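Local coordinates for acetoin utilization protein (Exiguobacterium sibiricum, PDB 2Q04), which probably transfers an acetyl group from acetyl-coenzyme A to an acceptor, and by its name may take part in acetoin utilization, at residues V76-P81 and Y94-G99; Y129-T134 and M184-K189; F3-N8 and E60-I65. All blocks are in the same frame, centred on the assembly; numbering follows the deposited sequence.

Contact 1 of 3, residues V76-P81 and Y94-G99; sequences VTFLYP and YILELG. With CA (calcium ion), chain G.
Two rings of 76-81 meet strand 95-99. Tyr80 takes the carbonyl of Ile95 at its edge, in the ring plane, with CD1 3.2 Å from Ile95 O, and Leu96 CD1 comes in obliquely. The Phe78 ring is met obliquely by Leu98, whose CG lies 3.7 Å from Phe78 CE1, and on the same face of the sheet the Val76 and Leu98 side chains cross at about a right angle, CG2 against CD2. Between the rings, Leu79 and Glu97 form an antiparallel hydrogen-bonded pair: Leu79 N to Glu97 O 2.9 Å, Glu97 N to Leu79 O 2.7 Å. Glu97 CG is anti to the backbone N (chi1 -173°); the chain stays extended beyond it, and OE1 ends 3.4 Å from Pro81 CA. One water joins OE1 to Tyr80 O; another donates to OE2 and to Leu98 O and is itself a calcium ligand. Gly99 O binds the same calcium at 2.5 Å. The ladder weakens here: Gly99 N makes only a weak bond to Thr77 O, while Ala100 N reaches Thr77 OG1, consistent with the beta bulge GNAT enzymes carry in this strand. Thr77 OG1 lies 3.3 Å from Gly99 CA. Strands 62-68 and 130-135 flank the pair, helix 112-121 covers Val76, Phe78 and Leu98, and helix 193-203 packs on Ile95.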
# COMPACT_ATOMS: atom_id res chain seq x y z
N VAL A 76 -0.91 -4.03 4.97
CA VAL A 76 -0.83 -3.31 3.73
C VAL A 76 -2.20 -3.36 3.08
O VAL A 76 -2.85 -4.42 3.07
CB VAL A 76 0.26 -3.90 2.78
CG1 VAL A 76 -0.05 -5.35 2.42
CG2 VAL A 76 0.39 -3.05 1.53
N THR A 77 -2.67 -2.21 2.57
CA THR A 77 -4.05 -2.08 2.06
C THR A 77 -4.10 -1.84 0.57
O THR A 77 -3.21 -1.24 -0.01
CB THR A 77 -4.79 -0.92 2.74
OG1 THR A 77 -4.31 0.33 2.23
CG2 THR A 77 -4.61 -0.96 4.24
N PHE A 78 -5.18 -2.34 -0.06
CA PHE A 78 -5.43 -2.11 -1.48
C PHE A 78 -6.87 -1.79 -1.67
O PHE A 78 -7.73 -2.43 -1.08
CB PHE A 78 -5.08 -3.35 -2.30
CG PHE A 78 -3.68 -3.73 -2.21
CD1 PHE A 78 -2.76 -3.25 -3.13
CD2 PHE A 78 -3.23 -4.57 -1.19
CE1 PHE A 78 -1.41 -3.61 -3.04
CE2 PHE A 78 -1.90 -4.93 -1.10
CZ PHE A 78 -0.99 -4.45 -2.03
N LEU A 79 -7.13 -0.79 -2.49
CA LEU A 79 -8.50 -0.40 -2.82
C LEU A 79 -8.45 0.56 -3.98
O LEU A 79 -7.36 0.97 -4.41
CB LEU A 79 -9.19 0.27 -1.62
CG LEU A 79 -8.60 1.60 -1.11
CD1 LEU A 79 -9.55 2.23 -0.10
CD2 LEU A 79 -7.20 1.41 -0.49
N TYR A 80 -9.61 0.93 -4.50
CA TYR A 80 -9.67 1.91 -5.59
C TYR A 80 -9.28 3.27 -5.07
O TYR A 80 -9.54 3.59 -3.91
CB TYR A 80 -11.06 1.96 -6.22
CG TYR A 80 -11.33 0.82 -7.18
CD1 TYR A 80 -10.39 0.45 -8.14
CD2 TYR A 80 -12.56 0.18 -7.19
CE1 TYR A 80 -10.63 -0.56 -9.02
CE2 TYR A 80 -12.82 -0.84 -8.08
CZ TYR A 80 -11.85 -1.21 -9.00
OH TYR A 80 -12.10 -2.22 -9.90
N PRO A 81 -8.63 4.09 -5.92
CA PRO A 81 -8.19 5.42 -5.52
C PRO A 81 -9.31 6.29 -4.96
O PRO A 81 -10.46 6.11 -5.33
CB PRO A 81 -7.65 6.02 -6.83
CG PRO A 81 -7.29 4.86 -7.66
CD PRO A 81 -8.25 3.78 -7.31
N TYR A 94 -9.10 -0.79 -13.85
CA TYR A 94 -7.82 -1.52 -13.81
C TYR A 94 -6.77 -0.77 -13.00
O TYR A 94 -5.63 -1.21 -12.88
CB TYR A 94 -7.30 -1.78 -15.22
CG TYR A 94 -8.21 -2.65 -16.06
CD1 TYR A 94 -8.21 -4.03 -15.91
CD2 TYR A 94 -9.06 -2.09 -17.00
CE1 TYR A 94 -9.04 -4.83 -16.65
CE2 TYR A 94 -9.89 -2.88 -17.75
CZ TYR A 94 -9.87 -4.25 -17.58
OH TYR A 94 -10.70 -5.05 -18.33
N ILE A 95 -7.14 0.39 -12.45
CA ILE A 95 -6.24 1.15 -11.62
C ILE A 95 -6.61 0.97 -10.14
O ILE A 95 -7.72 1.29 -9.71
CB ILE A 95 -6.23 2.65 -12.01
CG1 ILE A 95 -5.57 2.82 -13.38
CG2 ILE A 95 -5.48 3.48 -10.95
CD1 ILE A 95 -5.50 4.24 -13.87
N LEU A 96 -5.66 0.41 -9.38
CA LEU A 96 -5.86 0.09 -7.98
C LEU A 96 -4.83 0.84 -7.16
O LEU A 96 -3.72 1.07 -7.61
CB LEU A 96 -5.68 -1.42 -7.78
CG LEU A 96 -6.16 -2.02 -6.46
CD1 LEU A 96 -7.67 -1.93 -6.34
CD2 LEU A 96 -5.71 -3.46 -6.37
N GLU A 97 -5.20 1.23 -5.95
CA GLU A 97 -4.26 1.93 -5.09
C GLU A 97 -3.81 1.08 -3.91
O GLU A 97 -4.63 0.46 -3.23
CB GLU A 97 -4.84 3.26 -4.58
CG GLU A 97 -3.80 4.11 -3.79
CD GLU A 97 -4.41 5.32 -3.10
OE1 GLU A 97 -5.63 5.52 -3.22
OE2 GLU A 97 -3.66 6.03 -2.40
N LEU A 98 -2.51 0.98 -3.73
CA LEU A 98 -1.94 0.48 -2.52
C LEU A 98 -2.07 1.62 -1.54
O LEU A 98 -1.33 2.59 -1.61
CB LEU A 98 -0.46 0.12 -2.74
CG LEU A 98 0.31 -0.62 -1.62
CD1 LEU A 98 1.69 -1.01 -2.12
CD2 LEU A 98 0.43 0.23 -0.34
N GLY A 99 -3.13 1.58 -0.75
CA GLY A 99 -3.46 2.69 0.13
C GLY A 99 -2.34 3.02 1.07
O GLY A 99 -1.76 4.10 1.00
CA CA G . -0.36 6.08 0.58
O HOH W 1 -8.28 5.31 -1.68
O HOH W 2 -1.23 5.39 -1.83
O HOH W 3 1.29 4.35 0.13
O HOH W 4 -2.00 8.08 1.43

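Contact 2 of 3, residues Y129-T134 and M184-K189; sequences YLILTT and MARIGK. With CA (calcium ion), chain G.
Leu130 to Thr133 and Met184 to Ile187 form a regular antiparallel ladder in the central sheet, held mainly by backbone. The strands run at 170° between their directions, and Leu130, Ile131, Leu132 and Thr133 pair in register with Ile187, Arg186, Ala185 and Met184, a selenomethionine here. Arg186 N reaches Ile131 O at 2.6 Å and Ile131 N returns a bond to Arg186 O; Thr133 and Met184 exchange a second such couple, in which Met184 N to Thr133 O is nearly straight at 173°. Gly188 N closes the ladder on Tyr129 O. On one face Leu130 and Ile187 lie side by side, Leu130 CG to Ile187 CG1 4.0 Å. Next to them Ala185 CB nestles close to the opposite strand, 3.7 Å from Leu132 CA, where Leu132 CA and Ala185 CA are 3.9 Å apart. On the other face Thr133 CG2 sits 4.0 Å from Met184 CB. The Thr133 hydroxyl, anti to its backbone N (chi1 -153°), is hydrogen-bonded to Leu98 O and accepts a hydrogen bond from a calcium-bound water. Thr134 O binds the calcium directly at 2.5 Å, and Thr134 N donates to another of its waters. Arg186 extends to a salt bridge with Glu127, and a water links its NH1 to Tyr129 O. Strand 95-103 adjoins Leu130 and Leu132, helix 193-203 covers Leu130, Ala185 and Ile187, and helix 149-162 packs on Met184.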
# COMPACT_ATOMS: atom_id res chain seq x y z
N TYR A 129 -3.90 -5.46 -12.73
CA TYR A 129 -4.05 -4.08 -12.26
C TYR A 129 -2.78 -3.29 -12.43
O TYR A 129 -1.68 -3.83 -12.41
CB TYR A 129 -4.44 -4.06 -10.78
CG TYR A 129 -5.81 -4.59 -10.51
CD1 TYR A 129 -6.93 -3.77 -10.59
CD2 TYR A 129 -6.00 -5.91 -10.14
CE1 TYR A 129 -8.20 -4.25 -10.32
CE2 TYR A 129 -7.26 -6.41 -9.88
CZ TYR A 129 -8.35 -5.59 -9.97
OH TYR A 129 -9.62 -6.09 -9.71
N LEU A 130 -2.96 -1.99 -12.67
CA LEU A 130 -1.90 -1.04 -12.51
C LEU A 130 -2.03 -0.51 -11.07
O LEU A 130 -3.03 0.17 -10.73
CB LEU A 130 -2.04 0.11 -13.55
CG LEU A 130 -0.86 1.10 -13.62
CD1 LEU A 130 -0.86 1.88 -14.97
CD2 LEU A 130 -0.89 2.07 -12.44
N ILE A 131 -1.10 -0.90 -10.21
CA ILE A 131 -1.17 -0.56 -8.78
C ILE A 131 -0.27 0.64 -8.46
O ILE A 131 0.95 0.52 -8.47
CB ILE A 131 -0.77 -1.78 -7.89
CG1 ILE A 131 -1.60 -3.01 -8.27
CG2 ILE A 131 -0.96 -1.45 -6.38
CD1 ILE A 131 -1.07 -4.32 -7.68
N LEU A 132 -0.89 1.78 -8.20
CA LEU A 132 -0.14 2.96 -7.87
C LEU A 132 -0.20 3.20 -6.38
O LEU A 132 -1.03 2.64 -5.69
CB LEU A 132 -0.69 4.19 -8.66
CG LEU A 132 -2.17 4.64 -8.44
CD1 LEU A 132 -2.36 5.39 -7.11
CD2 LEU A 132 -2.61 5.53 -9.59
N THR A 133 0.72 4.02 -5.89
CA THR A 133 0.75 4.37 -4.47
C THR A 133 1.39 5.74 -4.28
O THR A 133 2.22 6.16 -5.08
CB THR A 133 1.55 3.27 -3.61
OG1 THR A 133 1.06 3.25 -2.27
CG2 THR A 133 3.02 3.55 -3.60
N THR A 134 0.97 6.43 -3.24
CA THR A 134 1.51 7.74 -2.91
C THR A 134 2.08 7.73 -1.52
O THR A 134 1.48 7.17 -0.61
CB THR A 134 0.43 8.80 -2.96
OG1 THR A 134 -0.67 8.39 -2.13
CG2 THR A 134 -0.06 9.00 -4.38
N MSE A 184 4.55 6.07 -6.89
CA MSE A 184 5.12 4.84 -7.40
C MSE A 184 4.02 3.99 -7.93
O MSE A 184 2.87 4.16 -7.53
CB MSE A 184 5.88 4.09 -6.31
CG MSE A 184 7.00 4.87 -5.70
SE MSE A 184 7.94 3.85 -4.41
CE MSE A 184 8.67 2.48 -5.59
N ALA A 185 4.35 3.06 -8.81
CA ALA A 185 3.33 2.19 -9.37
C ALA A 185 3.89 0.89 -9.92
O ALA A 185 4.98 0.84 -10.44
CB ALA A 185 2.56 2.91 -10.43
N ARG A 186 3.08 -0.16 -9.81
CA ARG A 186 3.41 -1.46 -10.35
C ARG A 186 2.47 -1.76 -11.48
O ARG A 186 1.25 -1.87 -11.27
CB ARG A 186 3.27 -2.54 -9.27
CG ARG A 186 3.57 -3.98 -9.75
CD ARG A 186 3.10 -5.00 -8.70
NE ARG A 186 3.77 -6.31 -8.79
CZ ARG A 186 3.38 -7.31 -9.58
NH1 ARG A 186 2.36 -7.16 -10.41
NH2 ARG A 186 4.04 -8.45 -9.56
N ILE A 187 3.01 -1.86 -12.69
CA ILE A 187 2.21 -2.18 -13.87
C ILE A 187 2.19 -3.69 -14.09
O ILE A 187 3.19 -4.28 -14.50
CB ILE A 187 2.76 -1.49 -15.16
CG1 ILE A 187 2.74 0.03 -14.99
CG2 ILE A 187 1.92 -1.90 -16.40
CD1 ILE A 187 3.51 0.78 -16.07
N GLY A 188 1.04 -4.30 -13.81
CA GLY A 188 0.88 -5.73 -13.98
C GLY A 188 1.23 -6.19 -15.38
O GLY A 188 1.03 -5.46 -16.36
N LYS A 189 1.73 -7.42 -15.48
CA LYS A 189 2.15 -8.02 -16.75
C LYS A 189 1.01 -8.08 -17.79
O LYS A 189 1.26 -8.07 -19.00
CB LYS A 189 2.70 -9.44 -16.48
CG LYS A 189 3.15 -10.19 -17.71
CA CA G . -0.36 6.08 0.58
O HOH W 5 0.05 -5.05 -10.41
O HOH W 3 1.29 4.35 0.13
O HOH W 2 -1.23 5.39 -1.83
O HOH W 4 -2.00 8.08 1.43

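Contact 3 of 3, residues F3-N8 and E60-I65; sequences FEKQFN and EGRIII
Lys5 and Arg62 make the close part of this contact, their side chains crossing obliquely where the N-terminal loop meets the start of strand 62-68. Lys5 CB lies over one face of the Arg62 guanidinium, 4.2 Å above its plane and offset toward the rim, and CG follows at 3.7 Å from Arg62 NE. From there the lysine runs out extended, and NZ bonds to Gly61 O at 2.7 Å, in the carbonyl plane and on a lone pair. Leu58 O is a second acceptor and Glu59 O a weak third, which places the ammonium among the carbonyls of the turn that follows helix 45-56. Replacing Lys5 by an alanine would probably leave Gly61 O and Leu58 O without this donor and free the turn to shift. Arg62 is buried, and its NH1 forms a salt bridge with Asp123, whose carboxylate also accepts from Gln6 N and so ties both segments to one acid. The rest is looser. The side chains of Glu4 and Gln6 lie on the exposed side, and Gln6 OE1 turns back within its own loop to take a bond from Asn8 ND2 at 3.0 Å. Here the N-terminal loop, before entering strand 8-12, is anchored through cationic side chains to the helix-to-strand turn of the GNAT fold.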
# COMPACT_ATOMS: atom_id res chain seq x y z
N PHE A 3 -12.67 -9.27 -9.91
CA PHE A 3 -11.84 -10.46 -9.70
C PHE A 3 -12.05 -11.12 -8.34
O PHE A 3 -12.58 -10.51 -7.41
CB PHE A 3 -10.36 -10.12 -9.89
CG PHE A 3 -9.88 -10.32 -11.28
CD1 PHE A 3 -9.75 -11.62 -11.81
CD2 PHE A 3 -9.57 -9.24 -12.10
CE1 PHE A 3 -9.32 -11.82 -13.10
CE2 PHE A 3 -9.13 -9.43 -13.39
CZ PHE A 3 -9.01 -10.73 -13.90
N GLU A 4 -11.61 -12.38 -8.24
CA GLU A 4 -11.70 -13.15 -7.00
C GLU A 4 -10.44 -12.95 -6.20
O GLU A 4 -9.36 -12.72 -6.76
CB GLU A 4 -11.88 -14.65 -7.30
CG GLU A 4 -13.25 -15.02 -7.87
CD GLU A 4 -13.50 -14.39 -9.23
OE1 GLU A 4 -12.52 -14.07 -9.93
OE2 GLU A 4 -14.69 -14.22 -9.59
N LYS A 5 -10.55 -13.04 -4.88
CA LYS A 5 -9.43 -12.79 -4.00
C LYS A 5 -8.82 -14.10 -3.50
O LYS A 5 -9.48 -14.88 -2.80
CB LYS A 5 -9.87 -11.91 -2.82
CG LYS A 5 -10.26 -10.47 -3.24
CD LYS A 5 -10.91 -9.71 -2.10
CE LYS A 5 -11.67 -8.51 -2.60
NZ LYS A 5 -12.48 -7.86 -1.51
N GLN A 6 -7.58 -14.36 -3.89
CA GLN A 6 -6.86 -15.56 -3.48
C GLN A 6 -6.13 -15.31 -2.15
O GLN A 6 -5.23 -14.46 -2.07
CB GLN A 6 -5.86 -15.98 -4.56
CG GLN A 6 -5.25 -17.38 -4.36
CD GLN A 6 -4.05 -17.62 -5.24
OE1 GLN A 6 -3.04 -16.92 -5.15
NE2 GLN A 6 -4.14 -18.62 -6.10
N PHE A 7 -6.52 -16.06 -1.12
CA PHE A 7 -5.86 -15.98 0.17
C PHE A 7 -4.50 -16.66 0.09
O PHE A 7 -4.39 -17.78 -0.36
CB PHE A 7 -6.71 -16.66 1.25
CG PHE A 7 -6.07 -16.67 2.61
CD1 PHE A 7 -6.27 -15.61 3.50
CD2 PHE A 7 -5.24 -17.71 3.01
CE1 PHE A 7 -5.67 -15.60 4.75
CE2 PHE A 7 -4.63 -17.70 4.26
CZ PHE A 7 -4.85 -16.65 5.12
N ASN A 8 -3.47 -15.96 0.54
CA ASN A 8 -2.13 -16.52 0.59
C ASN A 8 -1.53 -16.33 1.96
O ASN A 8 -1.95 -15.46 2.70
CB ASN A 8 -1.25 -15.88 -0.47
CG ASN A 8 -1.62 -16.33 -1.87
OD1 ASN A 8 -1.32 -17.46 -2.27
ND2 ASN A 8 -2.29 -15.46 -2.61
N GLU A 60 -13.43 -4.50 -4.24
CA GLU A 60 -12.04 -4.60 -4.70
C GLU A 60 -11.02 -4.61 -3.53
O GLU A 60 -9.83 -4.91 -3.73
CB GLU A 60 -11.71 -3.46 -5.67
CG GLU A 60 -11.30 -2.11 -5.00
CD GLU A 60 -12.49 -1.36 -4.36
OE1 GLU A 60 -13.66 -1.80 -4.50
OE2 GLU A 60 -12.23 -0.31 -3.72
N GLY A 61 -11.50 -4.31 -2.32
CA GLY A 61 -10.62 -4.12 -1.15
C GLY A 61 -9.83 -5.36 -0.74
O GLY A 61 -10.36 -6.47 -0.73
N ARG A 62 -8.56 -5.16 -0.37
CA ARG A 62 -7.69 -6.23 0.11
C ARG A 62 -6.85 -5.75 1.27
O ARG A 62 -6.12 -4.74 1.17
CB ARG A 62 -6.77 -6.72 -1.00
CG ARG A 62 -7.48 -7.23 -2.19
CD ARG A 62 -6.55 -7.87 -3.14
NE ARG A 62 -7.27 -8.51 -4.23
CZ ARG A 62 -6.80 -9.52 -4.96
NH1 ARG A 62 -5.60 -10.03 -4.72
NH2 ARG A 62 -7.55 -10.05 -5.93
N ILE A 63 -6.90 -6.50 2.37
CA ILE A 63 -6.08 -6.22 3.54
C ILE A 63 -5.19 -7.44 3.83
O ILE A 63 -5.68 -8.49 4.16
CB ILE A 63 -6.95 -5.91 4.80
CG1 ILE A 63 -7.85 -4.68 4.56
CG2 ILE A 63 -6.05 -5.71 6.03
CD1 ILE A 63 -7.10 -3.36 4.42
N ILE A 64 -3.90 -7.29 3.60
CA ILE A 64 -2.94 -8.30 3.97
C ILE A 64 -2.29 -7.86 5.28
O ILE A 64 -1.94 -6.68 5.44
CB ILE A 64 -1.85 -8.50 2.86
CG1 ILE A 64 -2.45 -9.24 1.64
CG2 ILE A 64 -0.65 -9.29 3.40
CD1 ILE A 64 -3.54 -8.47 0.91
N ILE A 65 -2.15 -8.79 6.22
CA ILE A 65 -1.69 -8.46 7.58
C ILE A 65 -0.45 -9.23 7.99
O ILE A 65 -0.21 -10.32 7.51
CB ILE A 65 -2.78 -8.74 8.61
CG1 ILE A 65 -3.14 -10.25 8.63
CG2 ILE A 65 -4.02 -7.90 8.32
CD1 ILE A 65 -4.09 -10.63 9.72

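Contacts 1 and 2 are buried beta ladders of one sheet, joined through the parallel neighbours 95-103 and 130-135, and a carbonyl from each binds the same calcium, which also holds three waters. In GNAT enzymes the corresponding strands part to admit the cofactor, so the ion probably marks that cleft. Contact 3, only partly buried, lies farther from the centre of the chain: its strand 62-68 borders 71-79 of contact 1 by backbone bonds, yet its partner is an irregular loop. The chemistry follows. Regular backbone bonding and mostly apolar side chains make contact 2, contact 1 adds a buried carboxylate and one weak bond at its calcium end, and contact 3 depends on two cationic side chains.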